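Protein DOA1 (Saccharomyces cerevisiae, PDB 3ODT) probably binds ubiquitin through its WD40 beta-propeller domain and is linked to the regulated turnover of F-box proteins. Local coordinates at residues T125-K130 with V135-A140; I167-W170 with V175-T178. All coordinates share one frame; numbering follows the deposited sequence.

Contacts 1 and 2 are the outer hairpins of two successive blades of a seven-bladed beta propeller. Their centres lie about 13 Å apart. Contact 1 closes before contact 2 opens along the chain. After strand 133-139, the outermost strand of its blade, the chain passes into the next blade, whose outer hairpin is contact 2. The two meet at W170. Its CH2 lies 3.4 Å from C of L138, and CB of A140 lies 3.3 Å from the same CH2. CB of A140 also packs on CG2 of V175, at 3.5 Å. Both hairpins carry a classic beta bulge and a lysine bonded across to a side chain of the outer strand. The calcium site of D20, S285 and N287 involves neither hairpin.

Contact 1: T125-K130 with V135-A140; sequences TAKVWK and VYNLQA
K127 and N137 lie side by side and point the same way on one face of the hairpin. NZ of K127 donates to OD1 of N137 at 2.8 Å, from above the carbonyl plane and 48° out of it. The lysine chain is extended as far as CE and then bends (chi4 45°), which turns NZ toward T125 and N137. There it also donates to OG1 of T125, at 2.9 Å. That hydroxyl is bonded to D123 as well, so the lysine joins a small polar network. ND2 of N137 continues it by donating to OE1 of Q139, which lies near the asparagine amide plane.

The strands are antiparallel, at 169°, and are the two outer strands of one four-stranded WD40 blade. A classic beta bulge marks the end near the turn: V135 and Y136 both face V128, and O of V128 accepts from both of their N atoms.

A126, V128, Y136 and L138 share the other face, where their carbon atoms meet. V128 and Y136 lie alongside each other, with CB of V128 at the ring edge, 4.1 Å from CD2. CG1 of V135 sits over the centre of the ring, 3.5 Å above its plane. CD1 of L138 reaches CB of A126 at 4.0 Å and CG2 of V128 at 4.1 Å. F158 and T160 of the next blade cover L138 on this face.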
loop_
_atom_site.group_PDB
_atom_site.type_symbol
_atom_site.label_atom_id
_atom_site.label_comp_id
_atom_site.label_asym_id
_atom_site.label_seq_id
_atom_site.Cartn_x
_atom_site.Cartn_y
_atom_site.Cartn_z
ATOM N N THR A 125 9.787 -6.673 -12.147
ATOM C CA THR A 125 8.662 -6.296 -12.982
ATOM C C THR A 125 7.465 -5.829 -12.173
ATOM O O THR A 125 7.376 -6.061 -10.964
ATOM C CB THR A 125 8.169 -7.491 -13.862
ATOM O OG1 THR A 125 7.399 -8.401 -13.056
ATOM C CG2 THR A 125 9.336 -8.224 -14.510
ATOM N N ALA A 126 6.551 -5.142 -12.851
ATOM C CA ALA A 126 5.180 -4.995 -12.377
ATOM C C ALA A 126 4.347 -5.722 -13.407
ATOM O O ALA A 126 4.763 -5.854 -14.581
ATOM C CB ALA A 126 4.764 -3.556 -12.291
ATOM N N LYS A 127 3.178 -6.204 -12.992
ATOM C CA LYS A 127 2.311 -6.908 -13.907
ATOM C C LYS A 127 0.925 -6.331 -13.770
ATOM O O LYS A 127 0.470 -5.986 -12.672
ATOM C CB LYS A 127 2.329 -8.417 -13.648
ATOM C CG LYS A 127 3.615 -9.085 -14.199
ATOM C CD LYS A 127 3.764 -10.550 -13.793
ATOM C CE LYS A 127 4.924 -11.222 -14.533
ATOM N NZ LYS A 127 6.199 -10.471 -14.616
ATOM N N VAL A 128 0.239 -6.244 -14.898
ATOM C CA VAL A 128 -1.109 -5.703 -14.945
ATOM C C VAL A 128 -2.048 -6.817 -15.378
ATOM O O VAL A 128 -1.825 -7.498 -16.412
ATOM C CB VAL A 128 -1.217 -4.567 -15.974
ATOM C CG1 VAL A 128 -2.686 -4.064 -16.095
ATOM C CG2 VAL A 128 -0.272 -3.455 -15.613
ATOM N N TRP A 129 -3.084 -7.027 -14.570
ATOM C CA TRP A 129 -3.984 -8.169 -14.720
ATOM C C TRP A 129 -5.435 -7.712 -14.831
ATOM O O TRP A 129 -5.857 -6.795 -14.138
ATOM C CB TRP A 129 -3.886 -9.100 -13.513
ATOM C CG TRP A 129 -2.531 -9.337 -12.944
ATOM C CD1 TRP A 129 -1.837 -8.487 -12.139
ATOM C CD2 TRP A 129 -1.721 -10.529 -13.063
ATOM N NE1 TRP A 129 -0.655 -9.057 -11.773
ATOM C CE2 TRP A 129 -0.542 -10.303 -12.332
ATOM C CE3 TRP A 129 -1.862 -11.731 -13.741
ATOM C CZ2 TRP A 129 0.472 -11.249 -12.220
ATOM C CZ3 TRP A 129 -0.839 -12.679 -13.650
ATOM C CH2 TRP A 129 0.313 -12.422 -12.883
ATOM N N LYS A 130 -6.179 -8.344 -15.722
ATOM C CA LYS A 130 -7.603 -8.093 -15.860
ATOM C C LYS A 130 -8.302 -9.410 -16.054
ATOM O O LYS A 130 -7.836 -10.270 -16.797
ATOM C CB LYS A 130 -7.888 -7.194 -17.061
ATOM C CG LYS A 130 -7.102 -5.892 -17.056
ATOM C CD LYS A 130 -7.390 -5.082 -18.330
ATOM C CE LYS A 130 -6.660 -3.775 -18.332
ATOM N NZ LYS A 130 -6.970 -2.931 -19.536
ATOM N N VAL A 135 -2.263 -9.165 -18.618
ATOM C CA VAL A 135 -2.426 -8.362 -19.812
ATOM C C VAL A 135 -1.128 -7.667 -20.237
ATOM O O VAL A 135 -0.774 -7.653 -21.429
ATOM C CB VAL A 135 -3.511 -7.319 -19.613
ATOM C CG1 VAL A 135 -3.611 -6.424 -20.851
ATOM C CG2 VAL A 135 -4.843 -8.001 -19.331
ATOM N N TYR A 136 -0.445 -7.038 -19.273
ATOM C CA TYR A 136 0.856 -6.422 -19.540
ATOM C C TYR A 136 1.896 -6.836 -18.511
ATOM O O TYR A 136 1.668 -6.758 -17.291
ATOM C CB TYR A 136 0.766 -4.892 -19.556
ATOM C CG TYR A 136 -0.313 -4.322 -20.446
ATOM C CD1 TYR A 136 -0.254 -4.455 -21.814
ATOM C CD2 TYR A 136 -1.346 -3.591 -19.914
ATOM C CE1 TYR A 136 -1.221 -3.923 -22.625
ATOM C CE2 TYR A 136 -2.322 -3.041 -20.719
ATOM C CZ TYR A 136 -2.253 -3.215 -22.067
ATOM O OH TYR A 136 -3.220 -2.691 -22.874
ATOM N N ASN A 137 3.066 -7.216 -19.022
ATOM C CA ASN A 137 4.265 -7.406 -18.230
ATOM C C ASN A 137 5.138 -6.147 -18.371
ATOM O O ASN A 137 5.619 -5.837 -19.469
ATOM C CB ASN A 137 5.028 -8.625 -18.735
ATOM C CG ASN A 137 6.256 -8.903 -17.920
ATOM O OD1 ASN A 137 6.271 -8.672 -16.720
ATOM N ND2 ASN A 137 7.307 -9.365 -18.577
ATOM N N LEU A 138 5.320 -5.423 -17.283
ATOM C CA LEU A 138 6.087 -4.184 -17.283
ATOM C C LEU A 138 7.516 -4.490 -16.854
ATOM O O LEU A 138 7.844 -4.495 -15.671
ATOM C CB LEU A 138 5.455 -3.174 -16.328
ATOM C CG LEU A 138 3.942 -2.920 -16.464
ATOM C CD1 LEU A 138 3.484 -1.736 -15.630
ATOM C CD2 LEU A 138 3.517 -2.707 -17.905
ATOM N N GLN A 139 8.335 -4.757 -17.857
ATOM C CA GLN A 139 9.700 -5.218 -17.713
ATOM C C GLN A 139 10.641 -4.140 -18.278
ATOM O O GLN A 139 10.635 -3.865 -19.483
ATOM C CB GLN A 139 9.855 -6.561 -18.463
ATOM C CG GLN A 139 11.146 -7.347 -18.151
ATOM C CD GLN A 139 11.069 -8.823 -18.594
ATOM O OE1 GLN A 139 10.256 -9.601 -18.076
ATOM N NE2 GLN A 139 11.924 -9.211 -19.543
ATOM N N ALA A 140 11.422 -3.536 -17.387
ATOM C CA ALA A 140 12.342 -2.467 -17.753
ATOM C C ALA A 140 13.274 -2.100 -16.596
ATOM O O ALA A 140 14.461 -1.855 -16.805
ATOM C CB ALA A 140 11.573 -1.242 -18.224
#

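Contact 2: I167-W170 with V175-T178; sequences IKLW and VIKT
L169 pairs with K177 in an antiparallel bridge, and the strand axes run at 149° to each other. N of L169 donates to O of K177 at 2.8 Å. In return O of L169 accepts from N of I176, which lies in the carbonyl plane, and from the more distant N of K177, tilted 26° from that plane. I176 and K177 therefore both face L169, a classic beta bulge. It shifts the register by one, so that W170 pairs with V175.

V175 and W170 meet over a ring face. CG2 of V175 stands 3.4 Å from the centroid of the six-membered ring, 12° off its normal, in a CH-pi contact. CG2 lies beside the backbone N of V175, anti to the carbonyl carbon, and this is the branch that meets the indole. NE1 of W170 is bonded to T160 on the neighbouring inner strand.

K168 and T178 lie side by side on the same face as that pair. NZ of K168 donates to OG1 of T178 at 2.9 Å. CD of the lysine passes CG2 of V175 at 3.9 Å. A methionine in place of K168 would probably leave OG1 of T178 without its charged donor and the threonine side chain less firmly held.

L169 points to the opposite face. The end of I176, a bulge residue, reaches it there, and the two side chains cross at an angle. CG of L169 lies 3.8 Å from CG1 of I176, and CD2 touches CD1 at the same distance.

Strand 157-162 flanks strand 167-171 on its inner side, and strand 174-179 is the outermost strand of the sheet. The hairpin is the outer pair of strands of a WD40 blade, and the bond from W170 to T160 ties it to the next strand inward, as the Trp to Ser/Thr bond does in WD repeats.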
loop_
_atom_site.group_PDB
_atom_site.type_symbol
_atom_site.label_atom_id
_atom_site.label_comp_id
_atom_site.label_asym_id
_atom_site.label_seq_id
_atom_site.Cartn_x
_atom_site.Cartn_y
_atom_site.Cartn_z
ATOM N N ILE A 167 11.401 6.101 -11.025
ATOM C CA ILE A 167 9.955 5.928 -11.191
ATOM C C ILE A 167 9.741 5.876 -12.700
ATOM O O ILE A 167 10.340 6.678 -13.411
ATOM C CB ILE A 167 9.179 7.100 -10.560
ATOM C CG1 ILE A 167 9.415 7.073 -9.043
ATOM C CG2 ILE A 167 7.701 6.991 -10.843
ATOM C CD1 ILE A 167 9.651 8.394 -8.454
ATOM N N LYS A 168 8.928 4.942 -13.193
ATOM C CA LYS A 168 8.644 4.870 -14.616
ATOM C C LYS A 168 7.160 4.979 -14.858
ATOM O O LYS A 168 6.369 4.331 -14.146
ATOM C CB LYS A 168 9.189 3.581 -15.233
ATOM C CG LYS A 168 10.711 3.583 -15.373
ATOM C CD LYS A 168 11.295 2.232 -15.780
ATOM C CE LYS A 168 12.840 2.274 -15.770
ATOM N NZ LYS A 168 13.387 3.128 -16.842
ATOM N N LEU A 169 6.792 5.770 -15.861
ATOM C CA LEU A 169 5.444 5.849 -16.386
ATOM C C LEU A 169 5.367 5.017 -17.663
ATOM O O LEU A 169 6.257 5.089 -18.519
ATOM C CB LEU A 169 5.114 7.301 -16.691
ATOM C CG LEU A 169 3.808 7.584 -17.428
ATOM C CD1 LEU A 169 2.605 7.231 -16.569
ATOM C CD2 LEU A 169 3.732 9.052 -17.851
ATOM N N TRP A 170 4.342 4.184 -17.760
ATOM C CA TRP A 170 4.175 3.194 -18.817
ATOM C C TRP A 170 2.886 3.466 -19.539
ATOM O O TRP A 170 1.928 3.960 -18.946
ATOM C CB TRP A 170 4.039 1.808 -18.179
ATOM C CG TRP A 170 5.146 1.400 -17.298
ATOM C CD1 TRP A 170 5.396 1.855 -16.035
ATOM C CD2 TRP A 170 6.170 0.444 -17.595
ATOM N NE1 TRP A 170 6.519 1.245 -15.537
ATOM C CE2 TRP A 170 7.014 0.376 -16.471
ATOM C CE3 TRP A 170 6.442 -0.380 -18.699
ATOM C CZ2 TRP A 170 8.099 -0.480 -16.403
ATOM C CZ3 TRP A 170 7.536 -1.223 -18.631
ATOM C CH2 TRP A 170 8.342 -1.282 -17.480
ATOM N N VAL A 175 7.615 1.618 -21.453
ATOM C CA VAL A 175 7.935 2.791 -20.661
ATOM C C VAL A 175 7.860 3.980 -21.605
ATOM O O VAL A 175 8.453 3.954 -22.699
ATOM C CB VAL A 175 9.354 2.725 -20.100
ATOM C CG1 VAL A 175 9.692 4.007 -19.347
ATOM C CG2 VAL A 175 9.537 1.479 -19.234
ATOM N N ILE A 176 7.159 5.028 -21.184
ATOM C CA ILE A 176 7.094 6.262 -21.981
ATOM C C ILE A 176 7.811 7.424 -21.311
ATOM O O ILE A 176 8.176 8.390 -21.969
ATOM C CB ILE A 176 5.631 6.655 -22.343
ATOM C CG1 ILE A 176 4.776 6.883 -21.084
ATOM C CG2 ILE A 176 5.019 5.582 -23.237
ATOM C CD1 ILE A 176 3.432 7.538 -21.375
ATOM N N LYS A 177 8.063 7.298 -20.021
ATOM C CA LYS A 177 8.873 8.286 -19.314
ATOM C C LYS A 177 9.531 7.713 -18.062
ATOM O O LYS A 177 8.900 6.936 -17.331
ATOM C CB LYS A 177 8.000 9.477 -18.925
ATOM C CG LYS A 177 8.799 10.673 -18.382
ATOM C CD LYS A 177 7.895 11.897 -18.225
ATOM C CE LYS A 177 8.670 13.118 -17.786
ATOM N NZ LYS A 177 9.599 13.682 -18.813
ATOM N N THR A 178 10.778 8.104 -17.835
ATOM C CA THR A 178 11.508 7.743 -16.624
ATOM C C THR A 178 11.828 8.991 -15.833
ATOM O O THR A 178 12.256 10.005 -16.393
ATOM C CB THR A 178 12.795 6.965 -16.958
ATOM O OG1 THR A 178 12.446 5.748 -17.616
ATOM C CG2 THR A 178 13.541 6.616 -15.712
#